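Local coordinates for protein extracellular invertase (Aspergillus kawachii, PDB 5XH8) that hydrolyses beta-fructofuranosides such as sucrose and, with high transfructosylation activity, transfers fructosyl groups, probably yielding fructooligosaccharides such as 1-kestose, at residues P111-T116 with S137-S142; G154-G159 with D215-E220; S467-G472 with Y491-E496. One frame throughout, in Å; residues are numbered along the deposited sequence.

In the fold
Contacts 1 and 2 touch, their centres about 12 Å apart, in the beta-propeller domain; contact 3 lies about 50 and 53 Å from them, centre to centre, across the chain's centre in the C-terminal beta-sandwich. Contact 1 is buried and joins two neighbouring strands of one sheet by direct backbone hydrogen bonds. Contact 2, also buried, sets the loop that follows this sheet against an edge strand of the next; apolar side chains, one water and an arginine of the second subunit join them, and Leu-114 and Leu-138 of contact 1 pack on its Val-156. Contact 3 is only partly buried: Ala-468 of one turn covers the Phe-493 ring of the other, with three waters bridging backbones and a charged pair.

Contact 1: P111-T116 with S137-S142; sequences PTLLYT and SLAVSS
Leu-113 and Ala-139 hold each other by two backbone hydrogen bonds, Leu-113 N to Ala-139 O at 2.7 Å and Ala-139 N to Leu-113 O at 2.9 Å. Two residues on, Tyr-115 and Ser-137 form the same reciprocal pair, with Tyr-115 N 3.0 Å from Ser-137 O, and Ser-141 N closes the far end on Pro-111 O. Between these lie the non-hydrogen-bonded pairs Thr-112/Val-140 and Leu-114/Leu-138, where alpha C-H groups turn to the same carbonyls; Leu-138 CA comes within 3.2 Å of Leu-113 O. The strands run antiparallel, 154° between their directions. On the face carrying Leu-114 and Leu-138, a methyl of each meets, Leu-114 CD1 against Leu-138 CD2 at 3.7 Å, and Thr-112 CG2 flanks the same Leu-138 methyl. The other face bears Leu-113, Ala-139, Tyr-115 and Ser-137. Tyr-115 CG stands between its own backbone N and carbonyl carbon (chi1 75°), and the ring leans over to the partner strand, bringing Tyr-115 CD1 to 3.4 Å from Ser-137 O and Tyr-115 CE1 to 3.9 Å from Ser-137 CB. The phenol OH bonds to Asp-93, while Ser-137 OG bonds to Ser-117; both buried hydroxyls thus have partners beyond the pair. A bound glycerol lies about 5 Å from the Tyr-115 side chain. Strands 112-118 and 134-140 are the two inner strands of a four-stranded antiparallel sheet between 96-103 and 149-150, the meander that makes one blade of the GH32 beta-propeller.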
# COMPACT_ATOMS: atom_id res chain seq x y z
N PRO A 111 19.32 -0.36 -14.67
CA PRO A 111 19.13 0.73 -13.72
C PRO A 111 17.76 0.59 -13.06
O PRO A 111 16.74 0.41 -13.76
CB PRO A 111 19.21 1.99 -14.60
CG PRO A 111 19.90 1.55 -15.86
CD PRO A 111 19.53 0.12 -16.04
N THR A 112 17.75 0.56 -11.74
CA THR A 112 16.56 0.23 -10.98
C THR A 112 16.24 1.43 -10.09
O THR A 112 17.00 1.78 -9.21
CB THR A 112 16.78 -1.07 -10.18
OG1 THR A 112 16.97 -2.17 -11.09
CG2 THR A 112 15.58 -1.36 -9.29
N LEU A 113 15.11 2.07 -10.36
CA LEU A 113 14.66 3.27 -9.63
C LEU A 113 13.79 2.87 -8.45
O LEU A 113 12.78 2.18 -8.63
CB LEU A 113 13.85 4.17 -10.56
CG LEU A 113 13.15 5.38 -9.94
CD1 LEU A 113 14.16 6.40 -9.48
CD2 LEU A 113 12.20 6.00 -10.96
N LEU A 114 14.18 3.32 -7.26
CA LEU A 114 13.33 3.29 -6.09
C LEU A 114 12.86 4.73 -5.84
O LEU A 114 13.68 5.61 -5.62
CB LEU A 114 14.09 2.75 -4.87
CG LEU A 114 13.31 2.62 -3.56
CD1 LEU A 114 12.16 1.64 -3.66
CD2 LEU A 114 14.24 2.20 -2.43
N TYR A 115 11.55 4.95 -5.83
CA TYR A 115 11.00 6.31 -5.79
C TYR A 115 9.73 6.40 -4.97
O TYR A 115 9.05 5.37 -4.70
CB TYR A 115 10.72 6.81 -7.21
CG TYR A 115 9.49 6.21 -7.89
CD1 TYR A 115 9.54 4.96 -8.50
CD2 TYR A 115 8.29 6.90 -7.93
CE1 TYR A 115 8.42 4.42 -9.12
CE2 TYR A 115 7.16 6.36 -8.53
CZ TYR A 115 7.23 5.11 -9.13
OH TYR A 115 6.13 4.59 -9.75
N THR A 116 9.40 7.62 -4.57
CA THR A 116 8.19 7.83 -3.80
C THR A 116 6.99 7.97 -4.73
O THR A 116 6.88 8.94 -5.49
CB THR A 116 8.28 9.03 -2.85
OG1 THR A 116 9.34 8.82 -1.90
CG2 THR A 116 6.96 9.18 -2.07
N SER A 137 8.21 2.64 -4.46
CA SER A 137 7.96 1.70 -5.55
C SER A 137 9.18 1.56 -6.41
O SER A 137 10.08 2.41 -6.38
CB SER A 137 6.76 2.15 -6.39
OG SER A 137 5.56 2.06 -5.63
N LEU A 138 9.20 0.48 -7.20
CA LEU A 138 10.30 0.19 -8.13
C LEU A 138 9.91 0.35 -9.59
O LEU A 138 8.78 0.04 -9.99
CB LEU A 138 10.80 -1.26 -7.96
CG LEU A 138 11.49 -1.61 -6.63
CD1 LEU A 138 11.84 -3.10 -6.67
CD2 LEU A 138 12.73 -0.79 -6.38
N ALA A 139 10.87 0.85 -10.36
CA ALA A 139 10.82 0.86 -11.79
C ALA A 139 12.21 0.52 -12.34
O ALA A 139 13.24 0.69 -11.66
CB ALA A 139 10.37 2.21 -12.32
N VAL A 140 12.22 0.02 -13.56
CA VAL A 140 13.44 -0.41 -14.22
C VAL A 140 13.50 0.16 -15.63
O VAL A 140 12.49 0.16 -16.32
CB VAL A 140 13.47 -1.95 -14.32
CG1 VAL A 140 14.63 -2.39 -15.16
CG2 VAL A 140 13.60 -2.53 -12.92
N SER A 141 14.66 0.62 -16.06
CA SER A 141 14.84 1.03 -17.46
C SER A 141 15.59 -0.03 -18.25
O SER A 141 16.75 -0.29 -17.97
CB SER A 141 15.58 2.34 -17.61
OG SER A 141 15.69 2.62 -19.02
N SER A 142 14.90 -0.61 -19.23
CA SER A 142 15.48 -1.51 -20.19
C SER A 142 15.86 -0.85 -21.53
O SER A 142 16.24 -1.56 -22.46
CB SER A 142 14.51 -2.66 -20.46
OG SER A 142 13.25 -2.20 -20.91

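Contact 2: G154-G159 with D215-E220; sequences GPVIPG and DFQYWE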
# COMPACT_ATOMS: atom_id res chain seq x y z
N GLY A 154 2.72 -3.89 -6.33
CA GLY A 154 2.60 -2.85 -5.32
C GLY A 154 3.94 -2.30 -4.86
O GLY A 154 5.00 -2.81 -5.25
N PRO A 155 3.89 -1.25 -4.02
CA PRO A 155 5.11 -0.69 -3.45
C PRO A 155 5.92 -1.74 -2.66
O PRO A 155 5.36 -2.64 -2.01
CB PRO A 155 4.60 0.40 -2.50
CG PRO A 155 3.16 0.06 -2.23
CD PRO A 155 2.67 -0.64 -3.46
N VAL A 156 7.24 -1.60 -2.73
CA VAL A 156 8.14 -2.48 -1.97
C VAL A 156 8.28 -1.99 -0.52
O VAL A 156 8.64 -2.78 0.37
CB VAL A 156 9.51 -2.65 -2.66
CG1 VAL A 156 9.32 -3.32 -4.01
CG2 VAL A 156 10.24 -1.34 -2.84
N ILE A 157 7.98 -0.72 -0.29
CA ILE A 157 7.88 -0.18 1.08
C ILE A 157 6.53 0.55 1.17
O ILE A 157 6.46 1.73 0.80
CB ILE A 157 9.06 0.73 1.46
CG1 ILE A 157 10.39 -0.00 1.32
CG2 ILE A 157 8.88 1.26 2.88
CD1 ILE A 157 11.62 0.87 1.51
N PRO A 158 5.46 -0.16 1.63
CA PRO A 158 4.09 0.40 1.65
C PRO A 158 3.76 1.46 2.68
O PRO A 158 2.68 2.06 2.66
CB PRO A 158 3.18 -0.83 1.90
CG PRO A 158 4.04 -2.03 1.79
CD PRO A 158 5.47 -1.61 1.95
N GLY A 159 4.66 1.70 3.61
CA GLY A 159 4.45 2.78 4.54
C GLY A 159 5.55 2.73 5.55
O GLY A 159 6.44 1.87 5.45
N ASP A 215 16.60 -9.41 -4.61
CA ASP A 215 15.68 -8.85 -5.64
C ASP A 215 15.16 -7.43 -5.37
O ASP A 215 14.38 -6.92 -6.19
CB ASP A 215 14.48 -9.75 -5.94
CG ASP A 215 14.82 -11.22 -5.89
OD1 ASP A 215 14.89 -11.74 -4.76
OD2 ASP A 215 14.96 -11.85 -6.97
N PHE A 216 15.56 -6.82 -4.23
CA PHE A 216 15.15 -5.47 -3.85
C PHE A 216 13.68 -5.36 -3.47
O PHE A 216 13.09 -4.27 -3.46
CB PHE A 216 15.52 -4.48 -4.96
CG PHE A 216 16.96 -4.58 -5.38
CD1 PHE A 216 17.95 -4.18 -4.52
CD2 PHE A 216 17.31 -5.09 -6.62
CE1 PHE A 216 19.29 -4.27 -4.89
CE2 PHE A 216 18.65 -5.18 -7.01
CZ PHE A 216 19.64 -4.77 -6.13
N GLN A 217 13.10 -6.50 -3.12
CA GLN A 217 11.66 -6.62 -2.83
C GLN A 217 11.36 -6.13 -1.43
O GLN A 217 10.38 -5.41 -1.20
CB GLN A 217 11.25 -8.07 -3.02
CG GLN A 217 9.76 -8.35 -3.01
CD GLN A 217 9.02 -7.62 -4.12
OE1 GLN A 217 9.46 -7.59 -5.27
NE2 GLN A 217 7.92 -7.02 -3.77
N TYR A 218 12.22 -6.52 -0.48
CA TYR A 218 12.01 -6.29 0.92
C TYR A 218 13.16 -5.50 1.50
O TYR A 218 14.35 -5.72 1.15
CB TYR A 218 11.80 -7.62 1.66
CG TYR A 218 10.57 -8.36 1.20
CD1 TYR A 218 9.30 -7.89 1.54
CD2 TYR A 218 10.66 -9.53 0.41
CE1 TYR A 218 8.15 -8.54 1.11
CE2 TYR A 218 9.51 -10.20 -0.01
CZ TYR A 218 8.25 -9.69 0.34
OH TYR A 218 7.07 -10.30 -0.05
N TRP A 219 12.80 -4.58 2.38
CA TRP A 219 13.74 -3.63 2.96
C TRP A 219 13.60 -3.67 4.48
O TRP A 219 12.57 -3.29 5.05
CB TRP A 219 13.49 -2.22 2.38
CG TRP A 219 13.84 -2.21 0.94
CD1 TRP A 219 13.04 -2.60 -0.09
CD2 TRP A 219 15.10 -1.86 0.36
NE1 TRP A 219 13.72 -2.51 -1.28
CE2 TRP A 219 14.99 -2.06 -1.03
CE3 TRP A 219 16.33 -1.43 0.89
CZ2 TRP A 219 16.05 -1.82 -1.90
CZ3 TRP A 219 17.38 -1.19 0.02
CH2 TRP A 219 17.24 -1.38 -1.35
N GLU A 220 14.66 -4.15 5.12
CA GLU A 220 14.66 -4.34 6.56
C GLU A 220 14.89 -3.01 7.24
O GLU A 220 15.85 -2.31 6.93
CB GLU A 220 15.76 -5.33 6.93
CG GLU A 220 15.86 -5.60 8.42
CD GLU A 220 16.93 -6.63 8.76
OE1 GLU A 220 17.79 -6.96 7.93
OE2 GLU A 220 16.88 -7.13 9.89
O HOH W 1 9.98 -3.83 2.54
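Ile-157 CD1 and Val-156 CG2 approach the Trp-219 indole from oblique positions, neither squarely over a face nor at an edge. The Ile-157 side chain crosses that of Trp-219 at about a right angle, its CD1 reaching Trp-219 CB at 3.7 Å and Trp-219 CG at 3.8 Å. Val-156, crossing obliquely, touches the pyrrole part, its CG2 4.0 Å from Trp-219 NE1. Next door, the Tyr-218 ring carries Gln-217 CG on one face, displaced toward the rim. The indole N-H is used within its own segment: Trp-219 NE1 bonds to Phe-216 O at 2.9 Å, the N-H...O angle 142° and the donor standing 60° out of the carbonyl plane. This bent bond ties the indole back to the turn from which it springs. Val-156 points toward this turn; its CG1 is anti to the carbonyl carbon (chi1 -62°) and lies beside Phe-216 O and Gln-217 O, the latter being a close 3.2 Å from Val-156 CB. Water 1 joins the backbones, donating to Val-156 O at 2.8 Å and accepting from Trp-219 N at 2.9 Å. Arg-131 of the second subunit adds hydrogen bonds to both Val-156 O and Gln-217 O, clasping the segments together at the dimer interface. Behind the contact, Ile-157 rests on Ile-195 and Trp-219 on Thr-193 and Tyr-209, inner strands of the second sheet. Val-156 and Ile-157 together face Gln-136 as a classic beta bulge against strand 134-140, while Trp-219 opens strand 219-227, an edge strand of the following sheet, so the pair forms a seam between successive beta-propeller blades.

Contact 3: S467-G472 with Y491-E496; sequences SARGSG and YQFSNE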
# COMPACT_ATOMS: atom_id res chain seq x y z
N SER A 467 43.30 44.76 11.56
CA SER A 467 42.23 45.65 12.05
C SER A 467 40.85 45.47 11.40
O SER A 467 39.88 46.00 11.91
CB SER A 467 42.65 47.11 11.88
OG SER A 467 43.02 47.38 10.54
N ALA A 468 40.76 44.76 10.28
CA ALA A 468 39.45 44.45 9.65
C ALA A 468 38.57 43.60 10.57
O ALA A 468 37.35 43.80 10.62
CB ALA A 468 39.64 43.78 8.30
N ARG A 469 39.19 42.68 11.31
CA ARG A 469 38.50 41.81 12.27
C ARG A 469 37.55 42.59 13.19
O ARG A 469 37.92 43.64 13.70
CB ARG A 469 39.53 41.03 13.10
CG ARG A 469 38.98 39.97 14.05
CD ARG A 469 38.60 38.69 13.33
NE ARG A 469 39.72 37.99 12.68
CZ ARG A 469 39.58 36.97 11.82
NH1 ARG A 469 38.37 36.49 11.51
NH2 ARG A 469 40.66 36.40 11.26
N GLY A 470 36.32 42.10 13.35
CA GLY A 470 35.32 42.77 14.17
C GLY A 470 34.88 44.17 13.76
O GLY A 470 34.17 44.82 14.52
N SER A 471 35.28 44.63 12.58
CA SER A 471 35.05 46.03 12.16
C SER A 471 33.86 46.15 11.22
O SER A 471 33.26 45.14 10.83
CB SER A 471 36.28 46.57 11.45
OG SER A 471 36.26 46.21 10.07
N GLY A 472 33.58 47.38 10.82
CA GLY A 472 32.51 47.69 9.86
C GLY A 472 32.91 47.64 8.39
O GLY A 472 32.20 48.19 7.56
N TYR A 491 32.19 40.90 1.10
CA TYR A 491 32.46 40.34 2.42
C TYR A 491 32.31 41.41 3.49
O TYR A 491 32.67 42.57 3.28
CB TYR A 491 33.85 39.72 2.50
CG TYR A 491 34.04 38.91 3.76
CD1 TYR A 491 33.51 37.61 3.85
CD2 TYR A 491 34.70 39.43 4.87
CE1 TYR A 491 33.65 36.86 5.01
CE2 TYR A 491 34.85 38.69 6.04
CZ TYR A 491 34.33 37.40 6.11
OH TYR A 491 34.45 36.65 7.27
N GLN A 492 31.78 41.00 4.63
CA GLN A 492 31.45 41.86 5.74
C GLN A 492 31.99 41.17 7.01
O GLN A 492 31.58 40.04 7.33
CB GLN A 492 29.93 41.96 5.77
CG GLN A 492 29.33 42.79 6.87
CD GLN A 492 27.84 42.95 6.67
OE1 GLN A 492 27.05 42.13 7.12
NE2 GLN A 492 27.45 44.02 6.01
N PHE A 493 32.93 41.82 7.71
CA PHE A 493 33.49 41.24 8.95
C PHE A 493 32.57 41.29 10.15
O PHE A 493 32.68 40.43 11.00
CB PHE A 493 34.85 41.85 9.33
CG PHE A 493 35.99 41.25 8.58
CD1 PHE A 493 36.38 41.79 7.37
CD2 PHE A 493 36.67 40.15 9.07
CE1 PHE A 493 37.44 41.25 6.66
CE2 PHE A 493 37.72 39.60 8.37
CZ PHE A 493 38.11 40.15 7.16
N SER A 494 31.66 42.26 10.22
CA SER A 494 30.77 42.42 11.39
C SER A 494 29.99 41.16 11.78
O SER A 494 29.82 40.88 12.97
CB SER A 494 29.77 43.54 11.15
OG SER A 494 28.98 43.25 10.01
N ASN A 495 29.52 40.42 10.77
CA ASN A 495 28.87 39.11 10.98
C ASN A 495 29.52 37.99 10.17
O ASN A 495 28.93 36.92 9.96
CB ASN A 495 27.38 39.20 10.68
CG ASN A 495 27.08 39.74 9.28
OD1 ASN A 495 27.98 40.00 8.47
ND2 ASN A 495 25.81 39.91 8.99
N GLU A 496 30.76 38.23 9.73
CA GLU A 496 31.52 37.26 8.99
C GLU A 496 30.69 36.64 7.85
O GLU A 496 30.55 35.42 7.78
CB GLU A 496 32.00 36.16 9.93
CG GLU A 496 32.85 36.63 11.10
CD GLU A 496 33.41 35.45 11.85
OE1 GLU A 496 32.68 34.91 12.69
OE2 GLU A 496 34.56 35.02 11.58
O HOH W 2 36.05 37.26 12.60
O HOH W 3 35.09 39.66 12.20
O HOH W 4 31.78 44.77 8.66
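Gly-470 and Ser-494 bring the two backbones nearest, their CA atoms 5.3 Å apart. Residues 468-471 make a type II beta turn in which Gly-470 has the positive phi that favours glycine. Ala-468 O takes both Ser-471 N, at 3.0 Å, and Ser-471 OG, at 2.7 Å, from the same face of its carbonyl plane, a double grip that fixes the turn. Opposite, Glu-496 N bonds back to Phe-493 O. Two waters bridge the backbones of the turns: water 3 links Gly-470 N to Phe-493 O, and water 4 accepts from Ser-494 N while donating to Ser-471 O at 2.7 Å. Phe-493 fills the apolar side. Ala-468 CB sits over one face of its ring, displaced toward the rim, 4.0 Å from the centroid, a CH-pi contact; Tyr-491 CE2 lies over the centre of the opposite face, and water 3 is in plane at the edge. The Arg-469 chain is bent at chi2 (79°, placing CD) and again at chi3; its NH1 ends on the Glu-496 side. The charges stop short of a salt bridge, Arg-469 NH1 to Glu-496 OE2 being 4.1 Å, with the two planes 81° apart. Water 2 mediates, 2.7 Å from Arg-469 NH1 and weakly bonded to Glu-496 OE2. Arg-469 is hydrogen-bonded to Leu-526 O and salt-bridged to Asp-528, Glu-496 salt-bridged to Arg-525. Phe-464 meets the Phe-493 ring edge-to-face. Loop 467-472 joins strands 455-463 and 474-481, from different sheets of the C-terminal beta-sandwich; 491-496 carries the end of strand 487-492 into its turn, and Arg-469 touches Ile-537 on strand 534-547.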